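Local atomic coordinates of carbohydrate-binding protein (PDB entry 6N1B), a protein that probably removes the acetyl group from N-acetylgalactosamine of the A blood group antigen, and binds the B trisaccharide in its glycan pocket. Residues S27-Y35 and P319-D330. Residues are numbered along the deposited sequence; the frame is centred on the assembly and turned at random.
With GOL (glycerol), chain I.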
loop_
_atom_site.group_PDB
_atom_site.type_symbol
_atom_site.label_atom_id
_atom_site.label_comp_id
_atom_site.label_asym_id
_atom_site.label_seq_id
_atom_site.Cartn_x
_atom_site.Cartn_y
_atom_site.Cartn_z
ATOM N N SER A 27 -9.415 21.458 -6.105
ATOM C CA SER A 27 -8.500 20.298 -5.740
ATOM C C SER A 27 -9.055 18.969 -6.115
ATOM O O SER A 27 -10.284 18.728 -5.968
ATOM C CB SER A 27 -8.320 20.202 -4.238
ATOM O OG SER A 27 -7.799 21.374 -3.763
ATOM N N ALA A 28 -8.222 18.071 -6.730
ATOM C CA ALA A 28 -8.755 16.749 -7.109
ATOM C C ALA A 28 -9.213 15.945 -5.941
ATOM O O ALA A 28 -10.242 15.299 -6.020
ATOM C CB ALA A 28 -7.852 15.977 -7.966
ATOM N N LEU A 29 -8.487 15.991 -4.822
ATOM C CA LEU A 29 -8.925 15.450 -3.541
ATOM C C LEU A 29 -8.810 16.510 -2.485
ATOM O O LEU A 29 -7.922 17.319 -2.525
ATOM C CB LEU A 29 -8.093 14.208 -3.159
ATOM C CG LEU A 29 -8.131 12.997 -4.063
ATOM C CD1 LEU A 29 -7.088 11.958 -3.629
ATOM C CD2 LEU A 29 -9.496 12.376 -4.186
ATOM N N ASN A 30 -9.714 16.428 -1.481
ATOM C CA ASN A 30 -9.658 17.333 -0.332
ATOM C C ASN A 30 -8.966 16.643 0.809
ATOM O O ASN A 30 -9.485 15.626 1.326
ATOM C CB ASN A 30 -11.104 17.667 0.030
ATOM C CG ASN A 30 -11.798 18.465 -1.090
ATOM O OD1 ASN A 30 -12.945 18.009 -1.476
ATOM N ND2 ASN A 30 -11.187 19.436 -1.569
ATOM N N LYS A 31 -7.797 17.129 1.197
ATOM C CA LYS A 31 -7.042 16.525 2.331
ATOM C C LYS A 31 -7.741 16.867 3.641
ATOM O O LYS A 31 -8.157 18.003 3.879
ATOM C CB LYS A 31 -5.639 17.130 2.325
ATOM C CG LYS A 31 -4.788 16.730 1.138
ATOM C CD LYS A 31 -3.467 17.560 1.139
ATOM C CE LYS A 31 -2.507 17.158 0.087
ATOM N NZ LYS A 31 -1.228 17.896 0.195
ATOM N N ALA A 32 -7.853 15.827 4.467
ATOM C CA ALA A 32 -8.351 16.028 5.815
ATOM C C ALA A 32 -7.265 16.717 6.617
ATOM O O ALA A 32 -6.104 16.443 6.474
ATOM C CB ALA A 32 -8.730 14.725 6.491
ATOM N N PRO A 33 -7.642 17.632 7.546
ATOM C CA PRO A 33 -6.631 18.249 8.418
ATOM C C PRO A 33 -5.877 17.221 9.260
ATOM O O PRO A 33 -6.487 16.194 9.622
ATOM C CB PRO A 33 -7.487 19.148 9.337
ATOM C CG PRO A 33 -8.830 19.195 8.802
ATOM C CD PRO A 33 -9.031 18.059 7.817
ATOM N N GLY A 34 -4.628 17.520 9.538
ATOM C CA GLY A 34 -3.825 16.617 10.390
ATOM C C GLY A 34 -3.573 15.270 9.655
ATOM O O GLY A 34 -3.483 15.278 8.410
ATOM N N TYR A 35 -3.451 14.230 10.439
ATOM C CA TYR A 35 -3.204 12.917 9.893
ATOM C C TYR A 35 -3.819 11.870 10.796
ATOM O O TYR A 35 -4.576 12.273 11.716
ATOM C CB TYR A 35 -1.740 12.698 9.505
ATOM C CG TYR A 35 -0.803 12.888 10.673
ATOM C CD1 TYR A 35 -0.671 11.935 11.700
ATOM C CD2 TYR A 35 -0.038 14.053 10.788
ATOM C CE1 TYR A 35 0.232 12.141 12.782
ATOM C CE2 TYR A 35 0.835 14.254 11.894
ATOM C CZ TYR A 35 0.981 13.297 12.862
ATOM O OH TYR A 35 1.806 13.465 13.939
ATOM N N PRO A 319 -2.024 16.085 -11.464
ATOM C CA PRO A 319 -1.875 15.169 -10.312
ATOM C C PRO A 319 -3.159 15.022 -9.551
ATOM O O PRO A 319 -3.964 15.945 -9.427
ATOM C CB PRO A 319 -0.794 15.813 -9.440
ATOM C CG PRO A 319 -0.844 17.244 -9.858
ATOM C CD PRO A 319 -1.298 17.310 -11.254
ATOM N N LEU A 320 -3.367 13.809 -9.056
ATOM C CA LEU A 320 -4.409 13.540 -8.113
ATOM C C LEU A 320 -4.071 14.110 -6.731
ATOM O O LEU A 320 -5.040 14.534 -6.014
ATOM C CB LEU A 320 -4.595 11.980 -8.003
ATOM C CG LEU A 320 -5.579 11.424 -7.040
ATOM C CD1 LEU A 320 -7.001 11.859 -7.448
ATOM C CD2 LEU A 320 -5.481 9.913 -6.937
ATOM N N LEU A 321 -2.849 14.139 -6.304
ATOM C CA LEU A 321 -2.507 14.630 -4.976
ATOM C C LEU A 321 -1.055 15.075 -5.081
ATOM O O LEU A 321 -0.212 14.340 -5.630
ATOM C CB LEU A 321 -2.700 13.590 -3.894
ATOM C CG LEU A 321 -2.859 14.072 -2.451
ATOM C CD1 LEU A 321 -4.153 14.853 -2.340
ATOM C CD2 LEU A 321 -2.793 12.951 -1.487
ATOM N N SER A 322 -0.723 16.224 -4.422
ATOM C CA SER A 322 0.592 16.759 -4.451
ATOM C C SER A 322 1.087 17.067 -3.026
ATOM O O SER A 322 0.224 17.264 -2.147
ATOM C CB SER A 322 0.583 18.047 -5.282
ATOM O OG SER A 322 0.188 17.842 -6.629
ATOM N N PRO A 323 2.377 17.240 -2.836
ATOM C CA PRO A 323 2.883 17.668 -1.515
ATOM C C PRO A 323 2.223 18.962 -1.076
ATOM O O PRO A 323 1.893 19.847 -1.889
ATOM C CB PRO A 323 4.398 17.815 -1.737
ATOM C CG PRO A 323 4.692 16.985 -2.901
ATOM C CD PRO A 323 3.491 16.940 -3.783
ATOM N N GLY A 324 2.062 19.059 0.246
ATOM C CA GLY A 324 1.544 20.291 0.846
ATOM C C GLY A 324 2.560 21.421 0.817
ATOM O O GLY A 324 3.744 21.267 0.437
ATOM N N PRO A 325 2.187 22.592 1.309
ATOM C CA PRO A 325 3.079 23.751 1.317
ATOM C C PRO A 325 4.205 23.530 2.324
ATOM O O PRO A 325 4.113 22.766 3.261
ATOM C CB PRO A 325 2.172 24.889 1.771
ATOM C CG PRO A 325 0.972 24.303 2.245
ATOM C CD PRO A 325 0.810 22.939 1.761
ATOM N N ASP A 326 5.281 24.287 2.138
ATOM C CA ASP A 326 6.459 24.192 3.046
ATOM C C ASP A 326 6.021 24.245 4.457
ATOM O O ASP A 326 5.289 25.190 4.883
ATOM C CB ASP A 326 7.474 25.270 2.717
ATOM C CG ASP A 326 8.099 25.135 1.427
ATOM O OD1 ASP A 326 8.487 24.076 0.963
ATOM O OD2 ASP A 326 8.418 26.218 0.902
ATOM N N GLY A 327 6.545 23.306 5.216
ATOM C CA GLY A 327 6.269 23.185 6.601
ATOM C C GLY A 327 5.195 22.261 7.018
ATOM O O GLY A 327 5.048 21.962 8.224
ATOM N N SER A 328 4.412 21.796 6.046
ATOM C CA SER A 328 3.301 20.844 6.314
ATOM C C SER A 328 3.882 19.455 6.484
ATOM O O SER A 328 4.968 19.111 5.951
ATOM C CB SER A 328 2.302 20.871 5.193
ATOM O OG SER A 328 1.628 22.105 5.280
ATOM N N TRP A 329 3.114 18.557 7.116
ATOM C CA TRP A 329 3.584 17.179 7.361
ATOM C C TRP A 329 3.772 16.392 6.046
ATOM O O TRP A 329 4.471 15.369 6.064
ATOM C CB TRP A 329 2.624 16.428 8.300
ATOM C CG TRP A 329 1.291 16.106 7.724
ATOM C CD1 TRP A 329 0.110 16.873 7.746
ATOM C CD2 TRP A 329 0.942 14.920 6.978
ATOM N NE1 TRP A 329 -0.920 16.232 7.131
ATOM C CE2 TRP A 329 -0.424 15.064 6.622
ATOM C CE3 TRP A 329 1.607 13.743 6.627
ATOM C CZ2 TRP A 329 -1.106 14.093 5.898
ATOM C CZ3 TRP A 329 0.954 12.765 5.953
ATOM C CH2 TRP A 329 -0.395 12.942 5.575
ATOM N N ASP A 330 3.160 16.865 4.954
ATOM C CA ASP A 330 3.241 16.193 3.645
ATOM C C ASP A 330 4.004 17.065 2.647
ATOM O O ASP A 330 3.713 16.942 1.445
ATOM C CB ASP A 330 1.872 15.779 3.183
ATOM C CG ASP A 330 0.910 16.909 2.973
ATOM O OD1 ASP A 330 1.247 18.115 3.233
ATOM O OD2 ASP A 330 -0.196 16.693 2.423
HETATM C C1 GOL I . -3.615 17.890 5.299
HETATM O O1 GOL I . -3.369 17.682 6.624
HETATM C C2 GOL I . -2.894 19.155 4.970
HETATM O O2 GOL I . -2.830 20.243 5.874
HETATM C C3 GOL I . -1.509 18.795 4.783
HETATM O O3 GOL I . -0.876 19.713 3.852
HETATM O O HOH W 1 -5.720 16.953 -4.975
HETATM O O HOH W 2 -1.066 20.224 -2.384
#
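Lys31 reaches across to 319-330 with its chain extended beyond CG, and its ammonium group is gripped twice. NZ forms a salt bridge with Asp330 OD2 at 2.7 Å, meeting the carboxylate from above its plane, 37° out of it. The second bond, from NZ to Ser322 O at 2.8 Å, is nearly straight on to the carbonyl. Asp330 OD2 also takes a hydrogen bond from the hydroxyl of Tyr356, which would favour a charged carboxylate beside the lysine. A water bound to Leu320 O and to Leu29 N, 2.9 Å from the latter, bridges the two backbones.

Apolar packing runs alongside. Leu321 CD1 lies against the lysine stem, 3.7 Å from Lys31 CE, while Leu29 CG touches Leu320 CD1 at the same distance; helix 396-404 covers Ala28 and Leu320.

Farther along, Trp329 is sandwiched: Tyr35 CB sits over one face, 4.0 Å from the centroid of the six-membered ring, and Asp330 CB lies over the other. Tyr35 CG lies between the backbone N and the carbonyl carbon (chi1 58°), which carries the ring alongside the indole; its edge is turned toward the face of the Trp329 five-membered ring, planes at 64°. A glycerol, probably from the crystallisation liquor, lies at the indole edge; Trp329 NE1 donates to its O1 at 2.9 Å, and the glycerol O3 donates to Asp330 OD1.

Strand 30-31 pairs with 385-395 as the edge strand of the antiparallel sheet that also contains 333-342, while 319-330 connects the preceding four-stranded sheet to it. Such closure of the last blade by an N-terminal strand is characteristic of beta-propellers, consistent with the successive four-stranded antiparallel sheets of this protein.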